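Local coordinates for protein L-threonine-O-3-phosphate decarboxylase (Porphyromonas gingivalis, PDB 3FKD) that probably binds pyridoxal 5'-phosphate and acts as a lyase on L-threonine O-3-phosphate, within the class I and II aminotransferase family, at residues A[247-250]-A[251-254]; A[292-295]-A[296-300]; A[330-333]-A[334-338]. All coordinates share one frame; numbering follows the deposited sequence.

Contact 1: A[247-250]-A[251-254]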
loop_
_atom_site.group_PDB
_atom_site.type_symbol
_atom_site.label_atom_id
_atom_site.label_comp_id
_atom_site.label_asym_id
_atom_site.label_seq_id
_atom_site.Cartn_x
_atom_site.Cartn_y
_atom_site.Cartn_z
ATOM N N THR A 247 -21.084 3.663 -13.807
ATOM C CA THR A 247 -21.053 4.861 -14.640
ATOM C C THR A 247 -21.529 6.103 -13.865
ATOM O O THR A 247 -22.513 6.064 -13.127
ATOM C CB THR A 247 -21.922 4.657 -15.863
ATOM O OG1 THR A 247 -21.263 3.724 -16.730
ATOM C CG2 THR A 247 -22.218 6.006 -16.581
ATOM N N LEU A 248 -20.817 7.196 -14.033
ATOM C CA LEU A 248 -21.024 8.361 -13.183
ATOM C C LEU A 248 -21.965 9.349 -13.867
ATOM O O LEU A 248 -21.815 9.597 -15.061
ATOM C CB LEU A 248 -19.652 9.007 -12.933
ATOM C CG LEU A 248 -19.375 10.068 -11.884
ATOM C CD1 LEU A 248 -17.896 10.344 -12.009
ATOM C CD2 LEU A 248 -20.203 11.353 -12.115
ATOM N N PRO A 249 -22.929 9.926 -13.131
ATOM C CA PRO A 249 -23.860 10.845 -13.806
ATOM C C PRO A 249 -23.220 12.204 -13.999
ATOM O O PRO A 249 -23.514 13.131 -13.236
ATOM C CB PRO A 249 -25.034 10.961 -12.818
ATOM C CG PRO A 249 -24.553 10.391 -11.516
ATOM C CD PRO A 249 -23.107 9.954 -11.677
ATOM N N ILE A 250 -22.355 12.321 -14.999
ATOM C CA ILE A 250 -21.539 13.506 -15.152
ATOM C C ILE A 250 -22.289 14.739 -15.692
ATOM O O ILE A 250 -21.938 15.853 -15.319
ATOM C CB ILE A 250 -20.255 13.250 -15.966
ATOM C CG1 ILE A 250 -19.322 14.467 -15.856
ATOM C CG2 ILE A 250 -20.582 12.941 -17.414
ATOM C CD1 ILE A 250 -19.043 14.894 -14.452
ATOM N N ARG A 251 -23.304 14.561 -16.541
ATOM C CA ARG A 251 -24.041 15.729 -17.039
ATOM C C ARG A 251 -24.802 16.373 -15.906
ATOM O O ARG A 251 -24.716 17.578 -15.678
ATOM C CB ARG A 251 -25.000 15.388 -18.172
ATOM C CG ARG A 251 -24.288 15.012 -19.426
ATOM C CD ARG A 251 -25.015 15.477 -20.671
ATOM N NE ARG A 251 -24.052 15.734 -21.740
ATOM C CZ ARG A 251 -23.285 14.798 -22.310
ATOM N NH1 ARG A 251 -23.377 13.517 -21.926
ATOM N NH2 ARG A 251 -22.423 15.151 -23.265
ATOM N N LYS A 252 -25.511 15.553 -15.162
ATOM C CA LYS A 252 -26.272 16.074 -14.056
ATOM C C LYS A 252 -25.373 16.738 -12.960
ATOM O O LYS A 252 -25.710 17.775 -12.389
ATOM C CB LYS A 252 -27.194 14.956 -13.561
ATOM C CG LYS A 252 -27.656 15.059 -12.147
ATOM C CD LYS A 252 -26.729 14.265 -11.213
ATOM C CE LYS A 252 -27.483 13.955 -9.942
ATOM N NZ LYS A 252 -28.967 13.740 -10.268
ATOM N N TRP A 253 -24.214 16.159 -12.684
ATOM C CA TRP A 253 -23.281 16.773 -11.745
ATOM C C TRP A 253 -22.710 18.121 -12.252
ATOM O O TRP A 253 -22.594 19.084 -11.509
ATOM C CB TRP A 253 -22.132 15.809 -11.496
ATOM C CG TRP A 253 -21.392 16.034 -10.204
ATOM C CD1 TRP A 253 -21.778 16.815 -9.142
ATOM C CD2 TRP A 253 -20.160 15.409 -9.822
ATOM N NE1 TRP A 253 -20.840 16.740 -8.141
ATOM C CE2 TRP A 253 -19.850 15.863 -8.520
ATOM C CE3 TRP A 253 -19.295 14.492 -10.445
ATOM C CZ2 TRP A 253 -18.704 15.435 -7.836
ATOM C CZ3 TRP A 253 -18.161 14.085 -9.775
ATOM C CH2 TRP A 253 -17.869 14.559 -8.479
ATOM N N GLN A 254 -22.326 18.134 -13.518
ATOM C CA GLN A 254 -21.715 19.255 -14.206
ATOM C C GLN A 254 -22.722 20.398 -14.202
ATOM O O GLN A 254 -22.388 21.541 -13.935
ATOM C CB GLN A 254 -21.440 18.796 -15.638
ATOM C CG GLN A 254 -20.341 19.425 -16.417
ATOM C CD GLN A 254 -19.864 18.478 -17.541
ATOM O OE1 GLN A 254 -18.653 18.167 -17.680
ATOM N NE2 GLN A 254 -20.830 17.977 -18.322
#
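Helix 250-266 takes up its first turn as the backbone N of Trp253 donates to Pro249 O over 3.2 Å and the N of Gln254 to Ile250 O over 2.9 Å. Pro249 occupies the N-cap position and is also the centre of an inverse gamma turn, closed by a weak bond of 2.8 Å from Ile250 N to Leu248 O. One proline thus serves two motifs, bending the incoming loop and offering its carbonyl to the new helix. The side chains follow the bend. With CG of Trp253 anti to its own N (chi1 -157°) and the ring turned by a chi2 of 13°, the benzo side of the indole lies back against residues that precede it. Leu248 brings CD2 obliquely to Trp253 CE3, 3.7 Å away, and Ile250 brings CD1 to the same CE3 at 4.0 Å, so two branched residues, one in the loop and one in the helix, share one ring atom. The pyrrole side is held by NE1, which gives its hydrogen to the carbonyl of Thr322, while Trp25 and Phe172 meet the indole at inclined planes. Gln254 crosses Ile250 at a slant and sends its amide NE2 to the hydroxyl of Thr174. The helix start is thereby tied to neighbouring loops through one indole and one amide. On the exposed flank, the bent chain of Lys252 returns along the proline, its CD lying 4.0 Å from Pro249 CB.

Contact 2: A[292-295]-A[296-300]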
loop_
_atom_site.group_PDB
_atom_site.type_symbol
_atom_site.label_atom_id
_atom_site.label_comp_id
_atom_site.label_asym_id
_atom_site.label_seq_id
_atom_site.Cartn_x
_atom_site.Cartn_y
_atom_site.Cartn_z
ATOM N N LEU A 292 -12.870 30.749 7.008
ATOM C CA LEU A 292 -14.093 30.236 6.397
ATOM C C LEU A 292 -14.403 28.791 6.788
ATOM O O LEU A 292 -15.561 28.471 7.080
ATOM C CB LEU A 292 -14.061 30.368 4.870
ATOM C CG LEU A 292 -15.371 30.048 4.124
ATOM C CD1 LEU A 292 -16.579 30.842 4.650
ATOM C CD2 LEU A 292 -15.209 30.300 2.637
ATOM N N LYS A 293 -13.368 27.948 6.816
ATOM C CA LYS A 293 -13.519 26.506 6.995
ATOM C C LYS A 293 -13.952 26.114 8.415
ATOM O O LYS A 293 -14.680 25.134 8.619
ATOM C CB LYS A 293 -12.205 25.781 6.629
ATOM C CG LYS A 293 -12.146 24.333 7.074
ATOM C CD LYS A 293 -10.754 23.698 6.877
ATOM C CE LYS A 293 -10.746 22.168 7.210
ATOM N NZ LYS A 293 -9.379 21.715 7.558
ATOM N N LYS A 294 -13.467 26.872 9.386
ATOM C CA LYS A 294 -13.810 26.677 10.783
ATOM C C LYS A 294 -15.280 27.047 11.091
ATOM O O LYS A 294 -15.958 26.387 11.884
ATOM C CB LYS A 294 -12.860 27.513 11.625
ATOM C CG LYS A 294 -13.133 27.456 13.086
ATOM C CD LYS A 294 -12.884 28.815 13.742
ATOM C CE LYS A 294 -12.611 28.665 15.225
ATOM N NZ LYS A 294 -11.211 28.206 15.426
ATOM N N TYR A 295 -15.752 28.107 10.450
ATOM C CA TYR A 295 -17.122 28.608 10.589
ATOM C C TYR A 295 -18.162 27.636 9.980
ATOM O O TYR A 295 -19.040 27.126 10.671
ATOM C CB TYR A 295 -17.175 29.949 9.868
ATOM C CG TYR A 295 -18.530 30.599 9.784
ATOM C CD1 TYR A 295 -18.972 31.447 10.803
ATOM C CD2 TYR A 295 -19.359 30.406 8.679
ATOM C CE1 TYR A 295 -20.201 32.068 10.744
ATOM C CE2 TYR A 295 -20.599 31.019 8.612
ATOM C CZ TYR A 295 -21.011 31.855 9.654
ATOM O OH TYR A 295 -22.236 32.480 9.624
HETATM N N MSE A 296 -18.039 27.404 8.677
HETATM C CA MSE A 296 -18.790 26.407 7.964
HETATM C C MSE A 296 -18.873 25.061 8.714
HETATM O O MSE A 296 -19.909 24.427 8.740
HETATM C CB MSE A 296 -18.171 26.226 6.581
HETATM C CG MSE A 296 -18.129 27.501 5.770
HETATM SE SE MSE A 296 -19.950 28.189 5.367
HETATM C CE MSE A 296 -20.417 26.891 3.951
ATOM N N LEU A 297 -17.780 24.660 9.347
ATOM C CA LEU A 297 -17.766 23.419 10.106
ATOM C C LEU A 297 -18.494 23.566 11.440
ATOM O O LEU A 297 -19.466 22.866 11.708
ATOM C CB LEU A 297 -16.343 22.876 10.314
ATOM C CG LEU A 297 -16.381 21.480 10.956
ATOM C CD1 LEU A 297 -17.018 20.474 10.023
ATOM C CD2 LEU A 297 -15.049 21.011 11.404
ATOM N N GLU A 298 -18.046 24.498 12.263
ATOM C CA GLU A 298 -18.677 24.730 13.556
ATOM C C GLU A 298 -20.102 25.293 13.508
ATOM O O GLU A 298 -20.997 24.770 14.172
ATOM C CB GLU A 298 -17.759 25.582 14.427
ATOM C CG GLU A 298 -16.484 24.822 14.688
ATOM C CD GLU A 298 -15.315 25.700 15.130
ATOM O OE1 GLU A 298 -15.531 26.915 15.447
ATOM O OE2 GLU A 298 -14.174 25.155 15.155
ATOM N N GLU A 299 -20.325 26.332 12.717
ATOM C CA GLU A 299 -21.651 26.940 12.665
ATOM C C GLU A 299 -22.630 26.123 11.830
ATOM O O GLU A 299 -23.783 25.940 12.196
ATOM C CB GLU A 299 -21.589 28.366 12.114
ATOM C CG GLU A 299 -20.896 29.314 13.028
ATOM C CD GLU A 299 -21.237 29.047 14.487
ATOM O OE1 GLU A 299 -22.461 29.044 14.833
ATOM O OE2 GLU A 299 -20.276 28.840 15.286
ATOM N N TYR A 300 -22.164 25.626 10.703
ATOM C CA TYR A 300 -23.087 25.058 9.744
ATOM C C TYR A 300 -22.849 23.567 9.360
ATOM O O TYR A 300 -23.503 23.059 8.460
ATOM C CB TYR A 300 -23.112 25.966 8.516
ATOM C CG TYR A 300 -23.986 27.187 8.693
ATOM C CD1 TYR A 300 -25.351 27.123 8.412
ATOM C CD2 TYR A 300 -23.457 28.408 9.124
ATOM C CE1 TYR A 300 -26.165 28.214 8.560
ATOM C CE2 TYR A 300 -24.268 29.511 9.288
ATOM C CZ TYR A 300 -25.628 29.412 9.001
ATOM O OH TYR A 300 -26.471 30.499 9.141
#
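The last turns of helix 289-298 carry a Met-aromatic contact, in which the selenium of Met296, a selenomethionine, lies beside the ring of Tyr295. A bend at chi2 of Met296 (-64°) helps to set SE at the ring's edge, 85° off the normal and 4.0 Å from Tyr295 CD2. Tyr295 meets Met296, Glu299 and Tyr300 on different sides of its ring. Over one face comes the aliphatic part of Glu299, a CH-pi contact with CG 4.0 Å from the centroid of the Tyr295 ring; the two side chains cross at about a right angle. Tyr300 lies alongside Tyr295, pointing the same way, with the two planes inclined at 44°, neither stacked nor edge-to-face. The rings touch through Tyr295 CE2 and Tyr300 CD2 at 3.9 Å, and Tyr295 OH lies at the edge of the Tyr300 ring, 3.6 Å from its CE2. Phe338 of helix 325-339 adds an edge-to-face partner. On the inner flank Met296 lies side by side with Leu292, whose CD1 is 3.8 Å from Met296 CG, and Met296 N donates to Leu292 O. Lys294 and Glu298 share the outer flank, joined by a 2.8 Å bond from Glu298 N to Lys294 O. Their side chains cross at a slant, the carboxylate against the lysine methylenes with Glu298 OE2 3.3 Å from Lys294 CG, yet no salt bridge closes: Lys294 NZ remains 4.3 Å from Glu298 OE2.

Contact 3: A[330-333]-A[334-338]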
loop_
_atom_site.group_PDB
_atom_site.type_symbol
_atom_site.label_atom_id
_atom_site.label_comp_id
_atom_site.label_asym_id
_atom_site.label_seq_id
_atom_site.Cartn_x
_atom_site.Cartn_y
_atom_site.Cartn_z
ATOM N N LEU A 330 -28.185 25.376 0.544
ATOM C CA LEU A 330 -27.941 25.609 1.950
ATOM C C LEU A 330 -26.480 26.003 2.275
ATOM O O LEU A 330 -26.195 26.553 3.348
ATOM C CB LEU A 330 -28.335 24.359 2.698
ATOM C CG LEU A 330 -28.130 24.355 4.197
ATOM C CD1 LEU A 330 -28.569 25.690 4.782
ATOM C CD2 LEU A 330 -28.911 23.162 4.778
ATOM N N PHE A 331 -25.561 25.738 1.354
ATOM C CA PHE A 331 -24.187 26.170 1.533
ATOM C C PHE A 331 -24.046 27.645 1.161
ATOM O O PHE A 331 -23.223 28.365 1.712
ATOM C CB PHE A 331 -23.251 25.286 0.703
ATOM C CG PHE A 331 -21.873 25.836 0.545
ATOM C CD1 PHE A 331 -20.796 25.205 1.128
ATOM C CD2 PHE A 331 -21.646 26.974 -0.207
ATOM C CE1 PHE A 331 -19.508 25.709 0.966
ATOM C CE2 PHE A 331 -20.374 27.493 -0.364
ATOM C CZ PHE A 331 -19.308 26.864 0.216
ATOM N N ILE A 332 -24.867 28.088 0.216
ATOM C CA ILE A 332 -24.904 29.497 -0.164
ATOM C C ILE A 332 -25.355 30.446 0.980
ATOM O O ILE A 332 -24.822 31.536 1.129
ATOM C CB ILE A 332 -25.804 29.707 -1.372
ATOM C CG1 ILE A 332 -25.253 28.953 -2.565
ATOM C CG2 ILE A 332 -25.943 31.216 -1.682
ATOM C CD1 ILE A 332 -24.290 29.771 -3.347
ATOM N N LYS A 333 -26.341 30.041 1.773
ATOM C CA LYS A 333 -26.719 30.824 2.942
ATOM C C LYS A 333 -25.584 30.768 3.952
ATOM O O LYS A 333 -25.115 31.799 4.429
ATOM C CB LYS A 333 -28.009 30.293 3.538
ATOM C CG LYS A 333 -29.093 30.230 2.490
ATOM C CD LYS A 333 -30.513 30.246 3.062
ATOM C CE LYS A 333 -31.517 30.537 1.947
ATOM N NZ LYS A 333 -32.860 29.888 2.163
ATOM N N ALA A 334 -25.132 29.560 4.254
ATOM C CA ALA A 334 -24.023 29.370 5.158
ATOM C C ALA A 334 -22.940 30.390 4.834
ATOM O O ALA A 334 -22.433 31.070 5.712
ATOM C CB ALA A 334 -23.489 27.963 5.031
ATOM N N LEU A 335 -22.592 30.502 3.562
ATOM C CA LEU A 335 -21.547 31.422 3.139
ATOM C C LEU A 335 -21.945 32.933 3.283
ATOM O O LEU A 335 -21.213 33.747 3.885
ATOM C CB LEU A 335 -21.122 31.069 1.708
ATOM C CG LEU A 335 -19.969 31.854 1.084
ATOM C CD1 LEU A 335 -18.803 31.880 2.021
ATOM C CD2 LEU A 335 -19.609 31.243 -0.257
ATOM N N GLU A 336 -23.093 33.284 2.717
ATOM C CA GLU A 336 -23.654 34.620 2.825
ATOM C C GLU A 336 -23.604 35.096 4.267
ATOM O O GLU A 336 -23.204 36.224 4.560
ATOM C CB GLU A 336 -25.097 34.617 2.327
ATOM C CG GLU A 336 -25.569 35.974 1.955
ATOM C CD GLU A 336 -26.673 35.939 0.896
ATOM O OE1 GLU A 336 -27.116 34.806 0.528
ATOM O OE2 GLU A 336 -27.079 37.047 0.438
ATOM N N THR A 337 -23.997 34.212 5.168
ATOM C CA THR A 337 -23.967 34.508 6.582
ATOM C C THR A 337 -22.554 34.835 7.073
ATOM O O THR A 337 -22.350 35.708 7.923
ATOM C CB THR A 337 -24.544 33.328 7.347
ATOM O OG1 THR A 337 -25.932 33.241 7.025
ATOM C CG2 THR A 337 -24.409 33.531 8.833
ATOM N N PHE A 338 -21.583 34.112 6.532
ATOM C CA PHE A 338 -20.195 34.387 6.823
ATOM C C PHE A 338 -19.833 35.811 6.368
ATOM O O PHE A 338 -19.433 36.650 7.154
ATOM C CB PHE A 338 -19.276 33.363 6.151
ATOM C CG PHE A 338 -17.798 33.615 6.404
ATOM C CD1 PHE A 338 -17.234 33.340 7.646
ATOM C CD2 PHE A 338 -16.980 34.137 5.406
ATOM C CE1 PHE A 338 -15.891 33.569 7.881
ATOM C CE2 PHE A 338 -15.635 34.374 5.642
ATOM C CZ PHE A 338 -15.090 34.095 6.879
#
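Phe331 and Leu335 both turn CG anti to their own backbone N (chi1 166° and -176°), so that, one helical turn apart, the two side chains run side by side in the same direction. They meet at the ends, Phe331 CE2 lying 3.8 Å from Leu335 CD2, and the methyl approaches the ring obliquely. Helix 325-339 supplies the frame: Leu335 N donates to Phe331 O at 2.9 Å, and the next bond round, from Glu336 N to Ile332 O, has the same length. This is the i to i+4 principle in plain form, in which a backbone bond and an apolar side-chain contact join the same two residues.

A polar pairing appears at Lys333 and Thr337. The threonine hydroxyl stands beside its own backbone N, and from there it can turn back on the preceding turn. Lys333 O consequently accepts twice from one residue. Thr337 N comes in nearly along the C=O axis at 2.8 Å, whereas Thr337 OG1, 3.1 Å from Lys333 O, arrives from 52° above the carbonyl plane. The hydroxyl thus gives its proton to the carbonyl of the preceding turn. Between these two sides lies Ala334, whose CB is 3.4 Å from Phe331 O; its own N makes a weak bond of 3.3 Å to Leu330 O.

Met296 of helix 289-298 packs on both Ala334 and Phe331. Phe331 also meets Phe260 of helix 250-266 edge-to-face and touches Met302 and Ile304 of strand 302-306, while Ile332 and Leu335 lean on Leu264, so that helix 325-339 packs on helices 250-266 and 289-298 and on strand 302-306.

The three contacts illustrate how local helical pairs differ with their place in the fold. Contacts 2 and 3, with centres about 10 Å apart, belong to helices 289-298 and 325-339 and touch directly; each is partly buried, with Leu292, Met296, Phe331 and Ala334 at the shared interface and the lysines and glutamates exposed or partly exposed. Contact 1 is a surface contact touching neither of the others, yet its helix 250-266 runs on to pack against contact 3 through Phe260, Ala263 and Leu264. Contact 1 is a helix start shaped by proline, contact 2 a helix end rich in aromatic contacts, and contact 3 pairs apolar packing with a backbone-bound hydroxyl in the second half of a helix.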